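Local coordinates for protein clan CA, family C40, NlpC/P60 superfamily cysteine peptidase (Trichomonas vaginalis, PDB 6BIO) that probably acts as a cysteine peptidase of the NlpC/P60 peptidoglycan hydrolase family, acquired laterally and directed against bacteria, at residues 20-31 against 75-85; 241-249 against 258-266. All blocks are in the same frame, centred on the assembly; numbering follows the deposited sequence. Where two conformers were deposited one is given.

Interaction 1: 20-31 against 75-85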
loop_
_atom_site.group_PDB
_atom_site.type_symbol
_atom_site.label_atom_id
_atom_site.label_comp_id
_atom_site.label_asym_id
_atom_site.label_seq_id
_atom_site.Cartn_x
_atom_site.Cartn_y
_atom_site.Cartn_z
ATOM N N ILE A 20 -8.145 2.543 -10.614
ATOM C CA ILE A 20 -6.761 2.396 -10.159
ATOM C C ILE A 20 -5.968 3.548 -10.712
ATOM O O ILE A 20 -6.036 3.820 -11.904
ATOM C CB ILE A 20 -6.121 1.078 -10.640
ATOM C CG1 ILE A 20 -6.972 -0.095 -10.168
ATOM C CG2 ILE A 20 -4.677 0.967 -10.146
ATOM C CD1 ILE A 20 -6.567 -1.429 -10.737
ATOM N N GLY A 21 -5.158 4.170 -9.858
ATOM C CA GLY A 21 -4.229 5.177 -10.292
ATOM C C GLY A 21 -2.780 4.846 -9.979
ATOM O O GLY A 21 -2.460 4.154 -9.011
ATOM N N ARG A 22 -1.902 5.376 -10.807
ATOM C CA ARG A 22 -0.474 5.300 -10.549
ATOM C C ARG A 22 0.059 6.720 -10.648
ATOM O O ARG A 22 -0.221 7.413 -11.633
ATOM C CB ARG A 22 0.255 4.362 -11.538
ATOM C CG ARG A 22 1.772 4.341 -11.313
ATOM C CD ARG A 22 2.489 3.421 -12.305
ATOM N NE ARG A 22 2.691 4.119 -13.515
ATOM C CZ ARG A 22 3.809 4.762 -13.859
ATOM N NH1 ARG A 22 4.935 4.769 -13.133
ATOM N NH2 ARG A 22 3.781 5.388 -14.975
ATOM N N LEU A 23 0.829 7.144 -9.642
ATOM C CA LEU A 23 1.349 8.503 -9.638
ATOM C C LEU A 23 2.472 8.658 -10.640
ATOM O O LEU A 23 3.404 7.854 -10.695
ATOM C CB LEU A 23 1.818 8.907 -8.254
ATOM C CG LEU A 23 0.671 9.571 -7.484
ATOM C CD1 LEU A 23 -0.393 8.597 -7.125
ATOM C CD2 LEU A 23 1.077 10.331 -6.358
ATOM N N THR A 24 2.358 9.699 -11.462
ATOM C CA THR A 24 3.353 10.034 -12.453
ATOM C C THR A 24 4.068 11.354 -12.179
ATOM O O THR A 24 5.122 11.608 -12.794
ATOM C CB THR A 24 2.666 10.136 -13.818
ATOM O OG1 THR A 24 1.636 11.118 -13.732
ATOM C CG2 THR A 24 2.098 8.805 -14.293
ATOM N N THR A 25 3.499 12.218 -11.341
ATOM C CA THR A 25 4.125 13.453 -10.866
ATOM C C THR A 25 4.986 14.132 -11.943
ATOM O O THR A 25 6.207 14.252 -11.785
ATOM C CB THR A 25 4.924 13.245 -9.575
ATOM O OG1 THR A 25 6.001 12.318 -9.766
ATOM C CG2 THR A 25 4.044 12.713 -8.459
ATOM N N PRO A 26 4.381 14.584 -13.044
ATOM C CA PRO A 26 5.189 14.986 -14.212
ATOM C C PRO A 26 6.292 16.006 -13.911
ATOM O O PRO A 26 6.075 17.051 -13.305
ATOM C CB PRO A 26 4.146 15.561 -15.170
ATOM C CG PRO A 26 2.927 14.772 -14.853
ATOM C CD PRO A 26 2.948 14.600 -13.365
ATOM N N GLY A 27 7.498 15.676 -14.357
ATOM C CA GLY A 27 8.657 16.528 -14.222
ATOM C C GLY A 27 9.337 16.443 -12.874
ATOM O O GLY A 27 10.359 17.114 -12.672
ATOM N N THR A 28 8.843 15.615 -11.953
ATOM C CA THR A 28 9.360 15.569 -10.597
ATOM C C THR A 28 8.972 14.220 -9.986
ATOM O O THR A 28 8.688 13.253 -10.708
ATOM C CB THR A 28 8.894 16.810 -9.812
ATOM O OG1 THR A 28 9.559 16.786 -8.554
ATOM C CG2 THR A 28 7.350 16.855 -9.618
ATOM N N ASN A 29 9.048 14.144 -8.657
ATOM C CA ASN A 29 8.817 12.896 -7.946
ATOM C C ASN A 29 7.726 12.989 -6.902
ATOM O O ASN A 29 7.500 12.008 -6.202
ATOM C CB ASN A 29 10.101 12.366 -7.291
ATOM C CG ASN A 29 10.477 13.154 -6.031
ATOM O OD1 ASN A 29 10.452 14.328 -6.053
ATOM N ND2 ASN A 29 10.714 12.468 -4.899
ATOM N N LEU A 30 7.096 14.148 -6.744
ATOM C CA LEU A 30 6.132 14.320 -5.668
ATOM C C LEU A 30 5.001 15.236 -6.103
ATOM O O LEU A 30 5.126 16.008 -7.062
ATOM C CB LEU A 30 6.804 14.866 -4.400
ATOM C CG LEU A 30 7.132 16.337 -4.323
ATOM C CD1 LEU A 30 7.787 16.604 -2.962
ATOM C CD2 LEU A 30 8.032 16.830 -5.419
ATOM N N VAL A 31 3.887 15.164 -5.372
ATOM C CA VAL A 31 2.736 16.046 -5.566
ATOM C C VAL A 31 2.164 16.369 -4.192
ATOM O O VAL A 31 2.020 15.485 -3.339
ATOM C CB VAL A 31 1.668 15.418 -6.517
ATOM C CG1 VAL A 31 1.142 14.077 -5.994
ATOM C CG2 VAL A 31 0.499 16.368 -6.762
ATOM N N ILE A 75 -5.221 15.124 -4.800
ATOM C CA ILE A 75 -4.009 15.509 -5.503
ATOM C C ILE A 75 -4.360 16.022 -6.895
ATOM O O ILE A 75 -5.356 15.623 -7.490
ATOM C CB ILE A 75 -2.972 14.335 -5.637
ATOM C CG1 ILE A 75 -3.568 13.122 -6.373
ATOM C CG2 ILE A 75 -2.450 13.987 -4.257
ATOM C CD1 ILE A 75 -2.559 12.026 -6.570
ATOM N N SER A 76 -3.521 16.882 -7.453
ATOM C CA SER A 76 -3.823 17.420 -8.778
ATOM C C SER A 76 -4.052 16.289 -9.765
ATOM O O SER A 76 -3.266 15.345 -9.811
ATOM C CB SER A 76 -2.642 18.248 -9.243
ATOM O OG SER A 76 -2.854 18.670 -10.575
ATOM N N LYS A 77 -5.102 16.417 -10.595
ATOM C CA LYS A 77 -5.436 15.347 -11.524
ATOM C C LYS A 77 -4.332 15.073 -12.526
ATOM O O LYS A 77 -4.277 13.964 -13.071
ATOM C CB LYS A 77 -6.777 15.592 -12.206
ATOM C CG LYS A 77 -6.826 16.692 -13.180
ATOM C CD LYS A 77 -8.209 16.660 -13.878
ATOM C CE LYS A 77 -8.495 17.968 -14.589
ATOM N NZ LYS A 77 -7.291 18.657 -15.124
ATOM N N ASP A 78 -3.443 16.026 -12.780
ATOM C CA ASP A 78 -2.371 15.772 -13.734
ATOM C C ASP A 78 -1.197 15.039 -13.125
ATOM O O ASP A 78 -0.234 14.761 -13.834
ATOM C CB ASP A 78 -1.883 17.085 -14.329
ATOM C CG ASP A 78 -2.999 17.863 -14.937
ATOM O OD1 ASP A 78 -3.741 17.237 -15.712
ATOM O OD2 ASP A 78 -3.135 19.075 -14.626
ATOM N N SER A 79 -1.276 14.671 -11.854
ATOM C CA SER A 79 -0.169 13.974 -11.202
ATOM C C SER A 79 -0.278 12.461 -11.226
ATOM O O SER A 79 0.602 11.793 -10.673
ATOM C CB SER A 79 -0.018 14.414 -9.745
ATOM O OG SER A 79 -1.088 13.909 -8.916
ATOM N N LEU A 80 -1.323 11.892 -11.818
ATOM C CA LEU A 80 -1.496 10.447 -11.851
ATOM C C LEU A 80 -2.140 10.069 -13.175
ATOM O O LEU A 80 -2.711 10.915 -13.885
ATOM C CB LEU A 80 -2.313 9.941 -10.667
ATOM C CG LEU A 80 -3.813 10.082 -10.704
ATOM C CD1 LEU A 80 -4.374 9.472 -9.457
ATOM C CD2 LEU A 80 -4.264 11.518 -10.714
ATOM N N GLU A 81 -2.083 8.772 -13.455
ATOM C CA GLU A 81 -2.726 8.162 -14.601
ATOM C C GLU A 81 -3.632 7.031 -14.130
ATOM O O GLU A 81 -3.355 6.373 -13.132
ATOM C CB GLU A 81 -1.670 7.602 -15.591
ATOM C CG GLU A 81 -0.895 6.400 -15.106
ATOM C CD GLU A 81 0.292 6.023 -15.942
ATOM O OE1 GLU A 81 0.462 6.640 -17.021
ATOM O OE2 GLU A 81 1.051 5.109 -15.549
ATOM N N GLU A 82 -4.731 6.810 -14.858
ATOM C CA GLU A 82 -5.600 5.655 -14.621
ATOM C C GLU A 82 -4.983 4.409 -15.243
ATOM O O GLU A 82 -4.409 4.464 -16.340
ATOM C CB GLU A 82 -6.984 5.864 -15.231
ATOM C CG GLU A 82 -7.658 7.076 -14.673
ATOM C CD GLU A 82 -9.065 6.800 -14.129
ATOM O OE1 GLU A 82 -9.597 5.697 -14.295
ATOM O OE2 GLU A 82 -9.666 7.725 -13.560
ATOM N N ILE A 83 -5.136 3.286 -14.556
ATOM C CA ILE A 83 -4.555 2.010 -14.939
ATOM C C ILE A 83 -5.666 0.988 -15.032
ATOM O O ILE A 83 -6.459 0.863 -14.090
ATOM C CB ILE A 83 -3.599 1.554 -13.807
ATOM C CG1 ILE A 83 -2.418 2.513 -13.632
ATOM C CG2 ILE A 83 -3.177 0.086 -13.988
ATOM C CD1 ILE A 83 -1.485 2.519 -14.819
ATOM N N THR A 84 -5.671 0.210 -16.112
ATOM C CA THR A 84 -6.456 -1.020 -16.163
ATOM C C THR A 84 -5.525 -2.190 -16.450
ATOM O O THR A 84 -4.498 -2.028 -17.104
ATOM C CB THR A 84 -7.630 -0.966 -17.164
ATOM O OG1 THR A 84 -7.125 -0.853 -18.495
ATOM C CG2 THR A 84 -8.523 0.244 -16.856
ATOM N N ILE A 85 -5.891 -3.372 -15.967
ATOM C CA ILE A 85 -4.981 -4.519 -15.960
ATOM C C ILE A 85 -5.612 -5.746 -16.635
ATOM O O ILE A 85 -6.512 -6.371 -16.079
ATOM C CB ILE A 85 -4.513 -4.853 -14.530
ATOM C CG1 ILE A 85 -3.900 -3.627 -13.863
ATOM C CG2 ILE A 85 -3.520 -5.998 -14.564
ATOM C CD1 ILE A 85 -3.660 -3.792 -12.369
HETATM O O HOH W 1 -8.956 1.388 -13.316
#

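Interaction 2: 241-249 against 258-266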
loop_
_atom_site.group_PDB
_atom_site.type_symbol
_atom_site.label_atom_id
_atom_site.label_comp_id
_atom_site.label_asym_id
_atom_site.label_seq_id
_atom_site.Cartn_x
_atom_site.Cartn_y
_atom_site.Cartn_z
ATOM N N TYR A 241 11.638 -4.732 10.541
ATOM C CA TYR A 241 12.077 -6.037 11.012
ATOM C C TYR A 241 11.773 -7.072 9.935
ATOM O O TYR A 241 10.682 -7.073 9.360
ATOM C CB TYR A 241 11.359 -6.384 12.324
ATOM C CG TYR A 241 11.966 -7.584 13.004
ATOM C CD1 TYR A 241 13.213 -7.492 13.616
ATOM C CD2 TYR A 241 11.300 -8.776 13.052
ATOM C CE1 TYR A 241 13.787 -8.585 14.221
ATOM C CE2 TYR A 241 11.873 -9.887 13.643
ATOM C CZ TYR A 241 13.125 -9.782 14.239
ATOM O OH TYR A 241 13.729 -10.891 14.853
ATOM N N VAL A 242 12.716 -7.987 9.705
ATOM C CA VAL A 242 12.512 -9.027 8.710
ATOM C C VAL A 242 12.795 -10.421 9.259
ATOM O O VAL A 242 12.875 -11.387 8.496
ATOM C CB VAL A 242 13.328 -8.763 7.436
ATOM C CG1 VAL A 242 12.853 -7.471 6.773
ATOM C CG2 VAL A 242 14.812 -8.704 7.726
ATOM N N GLY A 243 12.926 -10.545 10.572
ATOM C CA GLY A 243 13.113 -11.833 11.211
ATOM C C GLY A 243 14.570 -12.136 11.474
ATOM O O GLY A 243 15.481 -11.484 10.969
ATOM N N ASN A 244 14.782 -13.174 12.277
ATOM C CA ASN A 244 16.128 -13.659 12.588
ATOM C C ASN A 244 17.018 -12.551 13.145
ATOM O O ASN A 244 18.225 -12.506 12.879
ATOM C CB ASN A 244 16.788 -14.310 11.376
ATOM C CG ASN A 244 17.897 -15.282 11.772
ATOM O OD1 ASN A 244 17.917 -15.806 12.890
ATOM N ND2 ASN A 244 18.825 -15.523 10.864
ATOM N N GLY A 245 16.416 -11.657 13.932
ATOM C CA GLY A 245 17.131 -10.580 14.585
ATOM C C GLY A 245 17.657 -9.494 13.669
ATOM O O GLY A 245 18.503 -8.710 14.089
ATOM N N GLN A 246 17.163 -9.410 12.440
ATOM C CA GLN A 246 17.618 -8.438 11.471
ATOM C C GLN A 246 16.472 -7.508 11.101
ATOM O O GLN A 246 15.299 -7.906 11.056
ATOM C CB GLN A 246 18.044 -9.095 10.176
ATOM C CG GLN A 246 19.108 -10.166 10.302
ATOM C CD GLN A 246 20.422 -9.639 10.782
ATOM O OE1 GLN A 246 20.983 -10.139 11.763
ATOM N NE2 GLN A 246 20.936 -8.645 10.089
ATOM N N PHE A 247 16.828 -6.263 10.790
ATOM C CA PHE A 247 15.944 -5.366 10.071
ATOM C C PHE A 247 16.616 -4.899 8.798
ATOM O O PHE A 247 17.816 -5.041 8.616
ATOM C CB PHE A 247 15.468 -4.197 10.933
ATOM C CG PHE A 247 16.545 -3.178 11.384
ATOM C CD1 PHE A 247 16.799 -2.048 10.606
ATOM C CD2 PHE A 247 17.120 -3.227 12.662
ATOM C CE1 PHE A 247 17.683 -1.061 11.040
ATOM C CE2 PHE A 247 17.980 -2.255 13.087
ATOM C CZ PHE A 247 18.272 -1.165 12.267
ATOM N N ILE A 248 15.796 -4.403 7.882
ATOM C CA ILE A 248 16.280 -3.775 6.658
ATOM C C ILE A 248 15.979 -2.280 6.707
ATOM O O ILE A 248 14.915 -1.850 7.174
ATOM C CB ILE A 248 15.675 -4.447 5.416
ATOM C CG1 ILE A 248 16.333 -5.812 5.206
ATOM C CG2 ILE A 248 15.850 -3.545 4.177
ATOM C CD1 ILE A 248 15.720 -6.660 4.109
ATOM N N HIS A 249 16.940 -1.473 6.278
ATOM C CA HIS A 249 16.770 -0.030 6.250
ATOM C C HIS A 249 17.586 0.595 5.124
ATOM O O HIS A 249 18.536 -0.001 4.605
ATOM C CB HIS A 249 17.160 0.632 7.586
ATOM C CG HIS A 249 18.604 0.495 7.998
ATOM N ND1 HIS A 249 19.171 1.378 8.889
ATOM C CD2 HIS A 249 19.554 -0.438 7.745
ATOM C CE1 HIS A 249 20.431 1.038 9.122
ATOM N NE2 HIS A 249 20.688 -0.071 8.449
ATOM N N LYS A 258 19.991 -2.065 3.104
ATOM C CA LYS A 258 20.755 -3.193 3.605
ATOM C C LYS A 258 20.165 -3.761 4.885
ATOM O O LYS A 258 19.339 -3.129 5.570
ATOM C CB LYS A 258 22.203 -2.797 3.884
ATOM C CG LYS A 258 22.368 -1.727 4.940
ATOM C CD LYS A 258 23.850 -1.426 5.174
ATOM C CE LYS A 258 24.035 -0.220 5.923
ATOM N NZ LYS A 258 25.438 -0.182 6.488
ATOM N N TYR A 259 20.612 -4.978 5.195
ATOM C CA TYR A 259 20.341 -5.585 6.485
ATOM C C TYR A 259 21.130 -4.906 7.597
ATOM O O TYR A 259 22.237 -4.378 7.397
ATOM C CB TYR A 259 20.750 -7.051 6.468
ATOM C CG TYR A 259 19.844 -7.994 5.691
ATOM C CD1 TYR A 259 18.724 -8.561 6.280
ATOM C CD2 TYR A 259 20.137 -8.350 4.379
ATOM C CE1 TYR A 259 17.931 -9.435 5.587
ATOM C CE2 TYR A 259 19.323 -9.225 3.678
ATOM C CZ TYR A 259 18.244 -9.772 4.301
ATOM O OH TYR A 259 17.434 -10.614 3.585
ATOM N N GLN A 260 20.575 -5.014 8.800
ATOM C CA GLN A 260 21.230 -4.570 10.028
ATOM C C GLN A 260 20.826 -5.491 11.160
ATOM O O GLN A 260 19.651 -5.811 11.339
ATOM C CB GLN A 260 20.814 -3.154 10.454
ATOM C CG GLN A 260 21.255 -2.777 11.902
ATOM C CD GLN A 260 22.785 -2.660 12.063
ATOM O OE1 GLN A 260 23.439 -2.074 11.196
ATOM N NE2 GLN A 260 23.356 -3.191 13.188
ATOM N N ASP A 261 21.798 -5.872 11.979
ATOM C CA ASP A 261 21.525 -6.668 13.158
ATOM C C ASP A 261 20.861 -5.798 14.208
ATOM O O ASP A 261 21.435 -4.789 14.632
ATOM C CB ASP A 261 22.843 -7.230 13.690
ATOM C CG ASP A 261 22.648 -8.152 14.868
ATOM O OD1 ASP A 261 22.356 -7.630 15.942
ATOM O OD2 ASP A 261 22.798 -9.395 14.713
ATOM N N PHE A 262 19.653 -6.181 14.626
ATOM C CA PHE A 262 18.844 -5.313 15.477
ATOM C C PHE A 262 19.523 -5.087 16.835
ATOM O O PHE A 262 19.654 -3.943 17.306
ATOM C CB PHE A 262 17.465 -5.976 15.639
ATOM C CG PHE A 262 16.430 -5.170 16.401
ATOM C CD1 PHE A 262 16.542 -3.792 16.642
ATOM C CD2 PHE A 262 15.293 -5.838 16.884
ATOM C CE1 PHE A 262 15.520 -3.109 17.360
ATOM C CE2 PHE A 262 14.285 -5.173 17.585
ATOM C CZ PHE A 262 14.401 -3.807 17.839
ATOM N N TYR A 263 19.967 -6.169 17.480
ATOM C CA TYR A 263 20.498 -6.047 18.833
ATOM C C TYR A 263 21.800 -5.253 18.867
ATOM O O TYR A 263 22.053 -4.548 19.839
ATOM C CB TYR A 263 20.699 -7.440 19.424
ATOM C CG TYR A 263 21.275 -7.446 20.817
ATOM C CD1 TYR A 263 20.475 -7.140 21.909
ATOM C CD2 TYR A 263 22.625 -7.768 21.049
ATOM C CE1 TYR A 263 20.995 -7.144 23.196
ATOM C CE2 TYR A 263 23.147 -7.774 22.317
ATOM C CZ TYR A 263 22.325 -7.458 23.397
ATOM O OH TYR A 263 22.821 -7.454 24.688
ATOM N N LYS A 264 22.611 -5.329 17.812
ATOM C CA LYS A 264 23.860 -4.583 17.737
ATOM C C LYS A 264 23.719 -3.151 17.223
ATOM O O LYS A 264 24.700 -2.393 17.253
ATOM C CB LYS A 264 24.847 -5.302 16.821
ATOM C CG LYS A 264 25.251 -6.656 17.321
ATOM C CD LYS A 264 26.414 -7.203 16.496
ATOM C CE LYS A 264 27.015 -8.464 17.103
ATOM N NZ LYS A 264 26.962 -9.576 16.143
ATOM N N TYR A 265 22.569 -2.752 16.746
ATOM C CA TYR A 265 22.442 -1.402 16.216
ATOM C C TYR A 265 22.555 -0.403 17.372
ATOM O O TYR A 265 21.762 -0.487 18.325
ATOM C CB TYR A 265 21.106 -1.267 15.521
ATOM C CG TYR A 265 20.906 0.006 14.743
ATOM C CD1 TYR A 265 21.758 0.360 13.702
ATOM C CD2 TYR A 265 19.831 0.852 15.013
ATOM C CE1 TYR A 265 21.568 1.506 12.988
ATOM C CE2 TYR A 265 19.634 2.001 14.277
ATOM C CZ TYR A 265 20.501 2.314 13.270
ATOM O OH TYR A 265 20.284 3.454 12.547
ATOM N N PRO A 266 23.466 0.570 17.324
ATOM C CA PRO A 266 23.813 1.320 18.548
ATOM C C PRO A 266 23.016 2.592 18.747
ATOM O O PRO A 266 23.589 3.600 19.166
ATOM C CB PRO A 266 25.297 1.634 18.326
ATOM C CG PRO A 266 25.349 1.822 16.872
ATOM C CD PRO A 266 24.489 0.771 16.280
HETATM O O HOH W 2 19.547 -8.919 16.604
#

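Interaction 1: 20-31 against 75-85
R22 sends CG anti to its backbone N (chi1 177°) and bends at chi3 to meet E81. E81 places CG between its own N and carbonyl carbon (chi1 69°) and then runs extended. The two side chains lie side by side and point the same way. R22 NE and NH2 both reach E81 OE2, NE at 2.8 Å. That oxygen sits at the guanidinium edge, in its plane, but both nitrogens come from one face of the carboxylate, so the salt bridge is not coplanar. T24 CG2 packs across the E81 carboxylate, 3.7 Å from E81 CD.

The backbones pair as antiparallel strands. R22 N to E81 O and E81 N to R22 O are both 2.9 Å. S79 O takes two N-H groups above one face of its carbonyl plane, T24 N at 2.8 Å and T25 N at 3.0 Å. This ties the start of the T25-T28 turn to the loop before strand 80-83. L23 CD2 meets I75 CD1 tip to tip at 4.0 Å, V31 CG2 rests 3.6 Å from S79 CB, and I20 CG2 lies 3.9 Å from I83 CB. A water joins I20 N to I83 O.

R22 has a second acid partner: NH1 forms a salt bridge with D51. The contact spans two strand pairs, 19-23 with 80-88 and 30-34 with 71-76. Strand 53-60 flanks 19-23, and strand 114-122 flanks 80-88, with I117 and F120 against I20.

Interaction 2: 241-249 against 258-266
F247 lies at the centre of this contact, covered on one face by Q260 and turning its edge to Y265. Q260 CB stands over the F247 ring, 3.8 Å from its centroid, in a CH-pi contact. The pair with Y265 is T-shaped, planes at 86°, with F247 CZ above the middle of the Y265 ring. F247 CG sits between its backbone N and carbonyl carbon (chi1 66°), which swings the ring across to strand 258-261. H249 lies beside it, with F247 CE1 over one face of the imidazole. F262 CD1 closes in on F247 CD2 at 4.1 Å. On the other face of the hairpin, I248 CD1 covers the Y259 ring, 4.1 Å from its centroid.

Paired backbones set these rings. F247 and Q260 exchange two backbone hydrogen bonds, as do H249 and K258. F262 N to G245 O, 2.8 Å, extends the pairing past the strand end, and a water links G245 O to Y263 N. D261 OD1 accepts from K264 N at 3.0 Å, an Asx motif that holds the turn carrying Y265. Opposite Q246, V242 and G243 form a classic beta bulge.

Further out, F225 meets both F247 and Y265. F247, Y265, Q260 and K258 O pack round H249. H249 NE2 is buried with no partner in the model, and Q260 CB is 3.7 Å away. ND1 thus carries the ring's polar contact, a hydrogen bond to H237 NE2. This is consistent with the Cys-His-His triad of the family, in which H249 would orient H237.

In the fold
Interaction 1 comes first along the chain and closes before interaction 2 opens. Their centres are about 34 Å apart and their nearest atoms about 17 Å apart, so they do not touch. They share no sheet. Residues 20-31 and 75-85 belong to the N-terminal beta part. Strand 80-88 also pairs with 114-122, within the bacterial SH3 range, so interaction 1 sits where the two adjoin. Residues 241-249 and 258-266 lie in the NlpC/P60 region, where the hairpin 246-251/256-261 forms one end of the six-stranded sheet. Interaction 1 joins strands distant in sequence, while interaction 2 is local. Each lies in a separate module: the N-terminal beta part and the probable peptidase domain.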